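6-phosphogluconolactonase (Shewanella baltica, PDB 3NWP) probably hydrolyses 6-phosphogluconolactone to 6-phosphogluconate, the second step of the oxidative pentose phosphate pathway. Local coordinates at residues Leu17-Leu21 against Val229-Ala233; Phe147-Glu152 against Ala165-Ala171; Glu154-Thr158 against Thr177-Ser181. The contacts are given in a common frame with arbitrary orientation. Where two conformers were deposited one is given. Residues are numbered along the deposited sequence.

Contact 1: residues Leu17-Leu21 against Val229-Ala233; sequences LEQQL and VFWSA
Residues 17-21, one turn of helix 14-36 closed by Leu21 N donating to Leu17 O at 2.8 Å, lie against strand residues 229-232; the local axes approach to 9.3 Å and run nearly antiparallel, at 157°. The nearest CA pair is Leu17 and Phe230, 6.7 Å apart. Leu17, Gln20 and Leu21 hold chi1 in the t well and point their CA-to-CB bonds toward the strand. With chi2 also t, Leu17 reaches the strand backbone with its CD1, 3.5 Å from Trp231 C and 3.6 Å from Ser232 N, while its CD2 stays 4.0 Å from Phe230 CB. Helix 14-36 joins the parallel strands 8-11 and 39-43 in a beta-alpha-beta crossover, so it covers one face of a Rossmann-like sheet in which strand 227-232 runs between 8-11 and 189-194. Phe230 (chi1 m, -83°; chi2 59°) projects from that sheet toward the helix. Leu21, with chi2 p, places CD1 3.9 Å from the Phe230 ring centroid and 5° off its normal, a CH-pi contact over the face; Leu21 CB also meets Phe230 CD2 at 3.8 Å. Gln20 CG touches the ring edge at Phe230 CE2 (4.1 Å). Alternation along the strand turns Trp231 away, where its NE1 bonds Gly195 O, and brings Ser232 back toward the helix, with OG given to Phe11 O.

Contact 2: residues Phe147-Glu152 against Ala165-Ala171; sequences FPCSAE and ATNPTTA
Residues 147-152 form an irregular loop that runs antiparallel to 165-171, the end of a strand and the loop after it; the nearest CA pairs are Ser150 with Pro168 (4.5 Å) and Glu152 with Thr166 (5.3 Å). Phe147, extended at phi/psi -105/135 and with chi1 m, turns one face of its ring to Pro168, whose CB sits 3.8 Å from the ring centroid and 18° off the normal, a CH-pi contact. Phe147 CE1 also reaches Ala171 CB at 3.8 Å. Pro148 (-70/-17) and Cys149 (-91/9) are the corners of a type I turn, closed by Ser150 N to Phe147 O at 3.2 Å. Cys149 then faces the other segment: its O accepts Thr169 OG1 at 2.9 Å, and its SG, with chi1 p, lies 3.7 Å from Pro168 CB. This loop follows strand 132-135 of the Rossmann-like sheet, and the Phe147 ring stacks on His142 in the loop's earlier part, which in related lactonases borders the active site. Ser150 goes back to an extended backbone (-109/144), and its CB packs 3.6 Å from Asn167 O. From Ala151 N a water, accepting at 2.9 Å, donates to Asn167 O at 2.8 Å, bridging the two backbones. Glu152, bent by chi1 m and chi2 p, presents its carboxylate to one residue twice: OE1 receives Asn167 N at 2.9 Å and OE2 receives Asn167 ND2 at 3.0 Å, with N-H...O angles of 144° and 174°. Asn167 ND2 also donates to Glu113 OE2 on helix 112-122.

Contact 3: residues Glu154-Thr158 against Thr177-Ser181; sequences ENALT and TLSKS
Backbone hydrogen bonding joins the last turn of one short helix to the first residue of another. Ala156 O, near the C-terminal end of helix 153-158, accepts Lys180 N at 3.0 Å with an almost linear angle of 168°; accordingly the nearest CA pairs are Ala156 with Ser179 (4.9 Å) and Leu157 with Lys180 (5.0 Å). The same carbonyl takes a water, 2.9 Å from Ala156 O, that also accepts Ser181 N at 2.9 Å, so one oxygen serves two amides of the first turn of helix 180-184, one directly and one through solvent. A weak bond from Lys180 NZ to Leu157 O, 2.9 Å long, depends on the bent lysine chain (chi1 t, chi2 t, chi3 p, chi4 t). Thr158, whose phi drops to -127°, closes the last turn of helix 153-158 with its N bonded to Asn155 O at 3.2 Å and its OG1, chi1 p, to Glu154 O at 2.6 Å. Ser179 (-80/162, chi1 p) is the N-cap of helix 180-184, its OG bonding Ala182 N as well as Ala161 O. Topologically this is a junction in the Rossmann-like fold: strand 175-178, antiparallel to both 66-74 and 163-166, leads through Ser179 directly into helix 180-184. Apolar contacts are looser: Ala156 CB meets Thr177 CG2 and Leu157 CD2 meets Lys180 CB, each at 4.3 Å. Thr177 (chi1 t) keeps its CB toward the helix, its OG1 donating to Leu178 O at 3.0 Å, while Leu178 points away.

Overall arrangement
Contacts 2 and 3 are neighbours, their centres 12 Å apart, meeting where Thr166 CG2 lies 3.8 Å from Thr177 CG2 across the antiparallel strands 163-166 and 175-178. Their segments alternate, so the two closures cross in sequence: 154-158 follows 147-152 after one residue, while five residues separate 165-171 from 177-181. Contact 1 stands apart, 28 Å from contact 2 and 27 Å from contact 3 between centres, with nearest atoms about 18 and 16 Å away; it closes a loop enclosing both, and lies across the chain's centre from contact 3. All three reach one sheet. Contacts 2 and 3 border the probable active-site loop, through Phe147 on His142 and through Thr177 and Leu178 respectively.

Contact 1: residues Leu17-Leu21 against Val229-Ala233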
loop_
_atom_site.group_PDB
_atom_site.type_symbol
_atom_site.label_atom_id
_atom_site.label_comp_id
_atom_site.label_asym_id
_atom_site.label_seq_id
_atom_site.Cartn_x
_atom_site.Cartn_y
_atom_site.Cartn_z
ATOM N N LEU A 17 3.788 -9.293 -15.331
ATOM C CA LEU A 17 3.990 -8.243 -14.285
ATOM C C LEU A 17 4.027 -8.900 -12.924
ATOM O O LEU A 17 5.007 -8.741 -12.171
ATOM C CB LEU A 17 2.880 -7.212 -14.392
ATOM C CG LEU A 17 2.912 -5.967 -13.471
ATOM C CD1 LEU A 17 1.820 -4.998 -13.891
ATOM C CD2 LEU A 17 2.729 -6.311 -11.987
ATOM N N GLU A 18 3.002 -9.653 -12.608
ATOM C CA GLU A 18 2.892 -10.305 -11.288
ATOM C C GLU A 18 4.022 -11.238 -10.987
ATOM O O GLU A 18 4.523 -11.302 -9.840
ATOM C CB GLU A 18 1.569 -11.068 -11.221
ATOM C CG GLU A 18 0.462 -10.175 -11.188
ATOM C CD GLU A 18 -0.848 -10.760 -11.825
ATOM O OE1 GLU A 18 -0.980 -11.939 -12.296
ATOM O OE2 GLU A 18 -1.769 -9.939 -11.802
ATOM N N GLN A 19 4.389 -12.047 -11.968
ATOM C CA GLN A 19 5.429 -13.000 -11.748
ATOM C C GLN A 19 6.670 -12.248 -11.327
ATOM O O GLN A 19 7.294 -12.598 -10.316
ATOM C CB GLN A 19 5.679 -13.868 -12.967
ATOM C CG GLN A 19 4.551 -14.873 -13.163
ATOM C CD GLN A 19 4.686 -15.665 -14.446
ATOM O OE1 GLN A 19 5.729 -16.246 -14.715
ATOM N NE2 GLN A 19 3.622 -15.694 -15.237
ATOM N N GLN A 20 7.017 -11.190 -12.065
ATOM C CA GLN A 20 8.252 -10.465 -11.769
ATOM C C GLN A 20 8.136 -9.736 -10.425
ATOM O O GLN A 20 9.069 -9.781 -9.621
ATOM C CB GLN A 20 8.565 -9.431 -12.866
ATOM C CG GLN A 20 9.889 -8.639 -12.670
ATOM C CD GLN A 20 11.192 -9.455 -12.871
ATOM O OE1 GLN A 20 11.162 -10.639 -13.192
ATOM N NE2 GLN A 20 12.316 -8.808 -12.669
ATOM N N LEU A 21 7.045 -9.030 -10.223
ATOM C CA LEU A 21 6.806 -8.240 -8.999
ATOM C C LEU A 21 6.829 -9.142 -7.764
ATOM O O LEU A 21 7.474 -8.807 -6.734
ATOM C CB LEU A 21 5.501 -7.473 -9.097
ATOM C CG LEU A 21 5.118 -6.548 -7.946
ATOM C CD1 LEU A 21 6.286 -5.561 -7.589
ATOM C CD2 LEU A 21 3.822 -5.763 -8.271
ATOM N N VAL A 229 7.416 1.736 -10.687
ATOM C CA VAL A 229 6.055 1.585 -11.203
ATOM C C VAL A 229 5.986 0.404 -12.151
ATOM O O VAL A 229 6.805 0.266 -13.076
ATOM C CB VAL A 229 5.643 2.855 -11.966
ATOM C CG1 VAL A 229 4.216 2.705 -12.563
ATOM C CG2 VAL A 229 5.785 4.108 -11.038
ATOM N N PHE A 230 5.126 -0.555 -11.833
ATOM C CA PHE A 230 4.904 -1.772 -12.631
ATOM C C PHE A 230 3.575 -1.670 -13.353
ATOM O O PHE A 230 2.521 -1.427 -12.687
ATOM C CB PHE A 230 4.866 -2.999 -11.729
ATOM C CG PHE A 230 6.210 -3.557 -11.357
ATOM C CD1 PHE A 230 7.187 -2.798 -10.677
ATOM C CD2 PHE A 230 6.529 -4.861 -11.661
ATOM C CE1 PHE A 230 8.406 -3.340 -10.387
ATOM C CE2 PHE A 230 7.764 -5.402 -11.365
ATOM C CZ PHE A 230 8.704 -4.679 -10.723
ATOM N N TRP A 231 3.570 -1.838 -14.668
ATOM C CA TRP A 231 2.349 -1.657 -15.435
ATOM C C TRP A 231 2.220 -2.676 -16.546
ATOM O O TRP A 231 3.207 -3.076 -17.146
ATOM C CB TRP A 231 2.277 -0.228 -16.039
ATOM C CG TRP A 231 1.057 0.018 -16.927
ATOM C CD1 TRP A 231 -0.186 0.415 -16.539
ATOM C CD2 TRP A 231 1.008 -0.126 -18.345
ATOM N NE1 TRP A 231 -1.023 0.481 -17.609
ATOM C CE2 TRP A 231 -0.319 0.159 -18.741
ATOM C CE3 TRP A 231 1.942 -0.511 -19.314
ATOM C CZ2 TRP A 231 -0.729 0.123 -20.076
ATOM C CZ3 TRP A 231 1.538 -0.565 -20.629
ATOM C CH2 TRP A 231 0.202 -0.227 -20.999
ATOM N N SER A 232 0.977 -3.078 -16.842
ATOM C CA SER A 232 0.596 -3.808 -18.075
ATOM C C SER A 232 -0.735 -3.312 -18.537
ATOM O O SER A 232 -1.560 -2.888 -17.704
ATOM C CB SER A 232 0.498 -5.306 -17.786
ATOM O OG SER A 232 0.257 -6.000 -19.008
ATOM N N ALA A 233 -0.993 -3.360 -19.849
ATOM C CA ALA A 233 -2.321 -3.055 -20.375
ATOM C C ALA A 233 -3.320 -4.104 -19.908
ATOM O O ALA A 233 -2.938 -5.251 -19.604
ATOM C CB ALA A 233 -2.291 -3.007 -21.905
ATOM O OXT ALA A 233 -4.515 -3.781 -19.855
#

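Contact 2: residues Phe147-Glu152 against Ala165-Ala171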
loop_
_atom_site.group_PDB
_atom_site.type_symbol
_atom_site.label_atom_id
_atom_site.label_comp_id
_atom_site.label_asym_id
_atom_site.label_seq_id
_atom_site.Cartn_x
_atom_site.Cartn_y
_atom_site.Cartn_z
ATOM N N PHE A 147 -7.244 10.904 -0.088
ATOM C CA PHE A 147 -8.187 11.263 -1.107
ATOM C C PHE A 147 -8.236 12.782 -1.283
ATOM O O PHE A 147 -8.347 13.506 -0.276
ATOM C CB PHE A 147 -9.585 10.797 -0.731
ATOM C CG PHE A 147 -9.860 9.360 -1.026
ATOM C CD1 PHE A 147 -10.327 8.980 -2.267
ATOM C CD2 PHE A 147 -9.682 8.384 -0.048
ATOM C CE1 PHE A 147 -10.606 7.658 -2.536
ATOM C CE2 PHE A 147 -9.913 7.067 -0.335
ATOM C CZ PHE A 147 -10.393 6.698 -1.575
ATOM N N PRO A 148 -8.234 13.239 -2.511
ATOM C CA PRO A 148 -8.312 14.684 -2.739
ATOM C C PRO A 148 -9.691 15.281 -2.377
ATOM O O PRO A 148 -9.795 16.466 -2.134
ATOM C CB PRO A 148 -7.992 14.819 -4.217
ATOM C CG PRO A 148 -8.301 13.529 -4.851
ATOM C CD PRO A 148 -8.118 12.478 -3.775
ATOM N N CYS A 149 -10.691 14.432 -2.258
ATOM C CA CYS A 149 -12.023 14.873 -1.878
ATOM C C CYS A 149 -12.258 14.851 -0.366
ATOM O O CYS A 149 -13.400 15.022 0.057
ATOM C CB CYS A 149 -13.027 13.944 -2.571
ATOM S SG CYS A 149 -12.870 12.216 -2.046
ATOM N N SER A 150 -11.216 14.617 0.449
ATOM C CA SER A 150 -11.392 14.484 1.899
ATOM C C SER A 150 -10.821 15.694 2.657
ATOM O O SER A 150 -9.755 16.246 2.317
ATOM C CB SER A 150 -10.779 13.187 2.439
ATOM O OG SER A 150 -9.359 13.223 2.365
ATOM N N ALA A 151 -11.516 16.053 3.749
ATOM C CA ALA A 151 -11.034 17.113 4.621
ATOM C C ALA A 151 -9.737 16.812 5.340
ATOM O O ALA A 151 -9.029 17.741 5.764
ATOM C CB ALA A 151 -12.154 17.500 5.634
ATOM N N GLU A 152 -9.418 15.528 5.481
ATOM C CA GLU A 152 -8.310 15.054 6.284
ATOM C C GLU A 152 -7.047 14.856 5.464
ATOM O O GLU A 152 -6.054 14.383 6.010
ATOM C CB GLU A 152 -8.664 13.707 6.913
ATOM C CG GLU A 152 -9.851 13.738 7.865
ATOM C CD GLU A 152 -11.208 13.576 7.212
ATOM O OE1 GLU A 152 -11.346 13.320 5.987
ATOM O OE2 GLU A 152 -12.221 13.724 7.948
ATOM N N ALA A 165 -7.551 8.835 10.387
ATOM C CA ALA A 165 -8.811 8.628 9.706
ATOM C C ALA A 165 -8.955 9.571 8.562
ATOM O O ALA A 165 -8.528 10.720 8.601
ATOM C CB ALA A 165 -10.034 8.828 10.705
ATOM N N THR A 166 -9.631 9.125 7.510
ATOM C CA THR A 166 -10.033 10.011 6.433
ATOM C C THR A 166 -11.445 9.664 5.947
ATOM O O THR A 166 -11.902 8.518 6.101
ATOM C CB THR A 166 -9.067 10.006 5.183
ATOM O OG1 THR A 166 -9.229 8.772 4.475
ATOM C CG2 THR A 166 -7.602 10.220 5.620
ATOM N N ASN A 167 -12.128 10.645 5.378
ATOM C CA ASN A 167 -13.533 10.482 4.964
ATOM C C ASN A 167 -13.719 11.025 3.560
ATOM O O ASN A 167 -14.096 12.184 3.329
ATOM C CB ASN A 167 -14.390 11.265 5.973
ATOM C CG ASN A 167 -14.410 10.592 7.323
ATOM O OD1 ASN A 167 -15.025 9.546 7.486
ATOM N ND2 ASN A 167 -13.642 11.146 8.281
ATOM N N PRO A 168 -13.404 10.209 2.556
ATOM C CA PRO A 168 -13.664 10.660 1.213
ATOM C C PRO A 168 -15.130 10.995 0.974
ATOM O O PRO A 168 -16.028 10.345 1.547
ATOM C CB PRO A 168 -13.256 9.456 0.355
ATOM C CG PRO A 168 -13.245 8.303 1.245
ATOM C CD PRO A 168 -12.932 8.829 2.599
ATOM N N THR A 169 -15.331 12.023 0.176
ATOM C CA THR A 169 -16.665 12.369 -0.265
ATOM C C THR A 169 -17.058 11.834 -1.624
ATOM O O THR A 169 -18.229 11.953 -2.011
ATOM C CB THR A 169 -16.868 13.891 -0.249
ATOM O OG1 THR A 169 -15.969 14.489 -1.170
ATOM C CG2 THR A 169 -16.622 14.443 1.186
ATOM N N THR A 170 -16.101 11.241 -2.330
ATOM C CA THR A 170 -16.313 10.686 -3.690
ATOM C C THR A 170 -16.144 9.159 -3.741
ATOM O O THR A 170 -16.168 8.582 -4.831
ATOM C CB THR A 170 -15.430 11.318 -4.736
ATOM O OG1 THR A 170 -14.072 10.988 -4.503
ATOM C CG2 THR A 170 -15.643 12.858 -4.772
ATOM N N ALA A 171 -15.955 8.541 -2.578
ATOM C CA ALA A 171 -15.813 7.090 -2.434
ATOM C C ALA A 171 -16.459 6.680 -1.118
ATOM O O ALA A 171 -16.514 7.478 -0.170
ATOM C CB ALA A 171 -14.328 6.683 -2.432
HETATM O O HOH W 1 -14.073 14.807 4.244
#

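Contact 3: residues Glu154-Thr158 against Thr177-Ser181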
loop_
_atom_site.group_PDB
_atom_site.type_symbol
_atom_site.label_atom_id
_atom_site.label_comp_id
_atom_site.label_asym_id
_atom_site.label_seq_id
_atom_site.Cartn_x
_atom_site.Cartn_y
_atom_site.Cartn_z
ATOM N N GLU A 154 -4.670 16.961 4.220
ATOM C CA GLU A 154 -3.475 17.600 4.769
ATOM C C GLU A 154 -2.946 16.903 6.016
ATOM O O GLU A 154 -1.717 16.751 6.177
ATOM C CB GLU A 154 -3.752 19.095 5.017
ATOM C CG GLU A 154 -2.487 19.914 5.280
ATOM C CD GLU A 154 -1.512 20.033 4.062
ATOM O OE1 GLU A 154 -1.680 19.355 3.032
ATOM O OE2 GLU A 154 -0.554 20.820 4.143
ATOM N N ASN A 155 -3.843 16.487 6.917
ATOM C CA ASN A 155 -3.450 15.714 8.054
ATOM C C ASN A 155 -2.709 14.421 7.617
ATOM O O ASN A 155 -1.649 14.111 8.150
ATOM C CB ASN A 155 -4.606 15.403 8.997
ATOM C CG ASN A 155 -4.116 14.875 10.326
ATOM O OD1 ASN A 155 -3.110 15.375 10.847
ATOM N ND2 ASN A 155 -4.799 13.894 10.866
ATOM N N ALA A 156 -3.299 13.681 6.724
ATOM C CA ALA A 156 -2.627 12.458 6.260
ATOM C C ALA A 156 -1.240 12.759 5.716
ATOM O O ALA A 156 -0.315 11.971 5.906
ATOM C CB ALA A 156 -3.479 11.743 5.241
ATOM N N LEU A 157 -1.108 13.872 5.001
ATOM C CA LEU A 157 0.162 14.245 4.333
ATOM C C LEU A 157 1.215 14.807 5.263
ATOM O O LEU A 157 2.385 14.879 4.902
ATOM C CB LEU A 157 -0.112 15.226 3.176
ATOM C CG LEU A 157 -0.992 14.680 2.057
ATOM C CD1 LEU A 157 -1.222 15.793 1.063
ATOM C CD2 LEU A 157 -0.340 13.401 1.407
ATOM N N THR A 158 0.797 15.274 6.457
ATOM C CA THR A 158 1.715 15.989 7.343
ATOM C C THR A 158 1.857 15.486 8.801
ATOM O O THR A 158 2.843 15.859 9.491
ATOM C CB THR A 158 1.395 17.506 7.339
ATOM O OG1 THR A 158 0.076 17.700 7.861
ATOM C CG2 THR A 158 1.506 18.094 5.922
ATOM N N THR A 177 -6.013 5.222 7.238
ATOM C CA THR A 177 -4.892 5.167 6.305
ATOM C C THR A 177 -3.588 5.276 7.042
ATOM O O THR A 177 -3.437 6.083 7.971
ATOM C CB THR A 177 -5.029 6.289 5.258
ATOM O OG1 THR A 177 -4.079 6.070 4.175
ATOM C CG2 THR A 177 -4.796 7.693 5.823
ATOM N N LEU A 178 -2.572 4.612 6.524
ATOM C CA LEU A 178 -1.224 4.973 6.929
ATOM C C LEU A 178 -0.952 6.382 6.428
ATOM O O LEU A 178 -1.413 6.812 5.396
ATOM C CB LEU A 178 -0.170 3.958 6.419
ATOM C CG LEU A 178 -0.271 2.522 6.888
ATOM C CD1 LEU A 178 1.034 1.708 6.524
ATOM C CD2 LEU A 178 -0.622 2.365 8.359
ATOM N N SER A 179 -0.141 7.113 7.178
ATOM C CA SER A 179 0.236 8.465 6.854
ATOM C C SER A 179 1.334 8.520 5.803
ATOM O O SER A 179 2.012 7.542 5.569
ATOM C CB SER A 179 0.751 9.193 8.091
ATOM O OG SER A 179 1.871 8.522 8.647
ATOM N N LYS A 180 1.485 9.675 5.172
ATOM C CA LYS A 180 2.630 9.875 4.288
ATOM C C LYS A 180 3.938 9.629 5.013
ATOM O O LYS A 180 4.855 8.942 4.491
ATOM C CB LYS A 180 2.595 11.258 3.660
ATOM C CG LYS A 180 3.676 11.510 2.617
ATOM C CD LYS A 180 3.914 13.011 2.419
ATOM C CE LYS A 180 4.804 13.597 3.495
ATOM N NZ LYS A 180 4.880 15.089 3.351
ATOM N N SER A 181 4.093 10.183 6.204
ATOM C CA SER A 181 5.344 10.000 6.918
ATOM C C SER A 181 5.640 8.509 7.134
ATOM O O SER A 181 6.796 8.060 6.983
ATOM C CB SER A 181 5.360 10.785 8.233
ATOM O OG SER A 181 4.328 10.387 9.053
HETATM O O HOH W 2 2.325 12.320 7.135
#